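Local coordinates for general secretion pathway protein H (Vibrio cholerae, PDB 4DQ9), which serves as a minor pseudopilin of the type II secretion system, part of the pseudopilus tip complex that recognises and binds proteins to be secreted, at the interface of chains A and B. Sequence-based numbering; all coordinates share one arbitrary frame. Chains: chain A/B, General secretion pathway protein H.

The interface of chains A and B. Residues chain A 29, 47-49; chain B 116, 118, 122-123.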
# COMPACT_ATOMS: atom_id res chain seq x y z
N GLN A 29 -2.98 6.95 12.18
CA GLN A 29 -2.13 6.76 11.01
C GLN A 29 -2.09 5.25 10.71
O GLN A 29 -2.43 4.44 11.57
CB GLN A 29 -0.73 7.33 11.18
CG GLN A 29 -0.66 8.90 11.46
CD GLN A 29 -1.37 9.92 10.45
OE1 GLN A 29 -1.20 9.88 9.20
NE2 GLN A 29 -2.11 10.87 11.03
N LEU A 47 2.61 4.55 6.49
CA LEU A 47 2.14 5.15 5.23
C LEU A 47 2.01 6.72 5.41
O LEU A 47 1.38 7.22 6.41
CB LEU A 47 0.77 4.57 4.91
CG LEU A 47 0.14 5.15 3.65
CD1 LEU A 47 1.03 4.95 2.48
CD2 LEU A 47 -1.26 4.55 3.40
N THR A 48 2.62 7.50 4.55
CA THR A 48 2.45 8.96 4.60
C THR A 48 2.01 9.34 3.17
O THR A 48 2.36 8.63 2.19
CB THR A 48 3.79 9.70 4.88
OG1 THR A 48 4.71 9.27 3.87
CG2 THR A 48 4.28 9.28 6.32
N ALA A 49 1.28 10.42 3.06
CA ALA A 49 0.77 10.83 1.77
C ALA A 49 1.93 11.32 0.91
O ALA A 49 1.99 11.06 -0.28
CB ALA A 49 -0.29 11.96 1.93
N PHE B 116 -2.18 9.04 -2.68
CA PHE B 116 -2.82 8.61 -1.42
C PHE B 116 -3.78 9.71 -0.93
O PHE B 116 -3.42 10.90 -0.95
CB PHE B 116 -1.76 8.31 -0.38
CG PHE B 116 -0.81 7.17 -0.80
CD1 PHE B 116 -1.28 5.84 -0.83
CD2 PHE B 116 0.47 7.43 -1.23
CE1 PHE B 116 -0.51 4.85 -1.29
CE2 PHE B 116 1.30 6.40 -1.61
CZ PHE B 116 0.81 5.12 -1.66
N LEU B 118 -5.66 10.09 2.34
CA LEU B 118 -5.70 9.41 3.60
C LEU B 118 -6.83 9.96 4.50
O LEU B 118 -7.27 11.12 4.38
CB LEU B 118 -4.35 9.57 4.30
CG LEU B 118 -3.17 9.03 3.43
CD1 LEU B 118 -1.94 9.19 4.18
CD2 LEU B 118 -3.41 7.60 2.95
N GLU B 122 -4.86 14.39 4.43
CA GLU B 122 -3.70 14.64 3.64
C GLU B 122 -3.83 13.94 2.26
O GLU B 122 -4.41 12.90 2.15
CB GLU B 122 -2.48 14.12 4.33
CG GLU B 122 -2.14 14.80 5.63
CD GLU B 122 -1.10 13.99 6.38
OE1 GLU B 122 -1.50 13.23 7.30
OE2 GLU B 122 0.10 14.07 6.01
N VAL B 123 -3.33 14.58 1.22
CA VAL B 123 -3.36 14.05 -0.11
C VAL B 123 -1.93 14.20 -0.69
O VAL B 123 -1.27 15.24 -0.49
CB VAL B 123 -4.39 14.83 -1.03
CG1 VAL B 123 -4.25 14.28 -2.50
CG2 VAL B 123 -5.81 14.68 -0.49
O HOH W 1 0.44 11.52 5.58
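One face of the B:Phe116 ring lies under methyl CD1 of A:Leu47, which stands 4.0 Å above the ring plane over its centre; the flat aromatic face offers a methyl a broad apolar surface. At the rim, ring atom CD2 comes within 4.1 Å of the backbone O of A:Thr48 and also nears the carbonyl O of A:Ala49. In this minor pseudopilin of the GspH family the meeting pairs the end of strand 41-48, the residue after it and the loop residue A:Gln29 with strand 115-117 and the following loops of chain B. The two-fold repeats the contact with the chains exchanged; the crystal alone does not establish such a dimer in the cell.

A branched leucine suits this place because its two methyls serve different neighbours. The first torsion of A:Leu47 (chi1 178°) carries CG towards chain B, and the second (57°) divides the methyls, CD1 to the aromatic face and CD2 to CD2 of B:Leu118 at 3.8 Å. B:Leu118 also shares out its methyls, but from a different rotamer with CG anti to its carbonyl carbon: CD1 packs 3.6 Å from the backbone N of A:Ala49. The short side chain of A:Ala49 suits a close approach of the two chains, its CB lying 3.9 Å from CB of B:Glu122 and resting against the backbone carbonyl carbon of B:Val123.

Beyond this apolar patch a water takes a hydrogen bond from N of A:Ala49 (2.9 Å) and lies 2.6 Å from the carboxylate OE2 of B:Glu122. The long acidic side chain, extended beyond CG, can thus reach a backbone amide through water. A polar amide suits the carboxylate's neighbourhood, though OE1 of B:Glu122 and OE1 of A:Gln29, both acceptor oxygens, approach only loosely at 3.9 Å with no bond between them; the side chains cross nearly at right angles, the amide and carboxylate planes turned 53° apart.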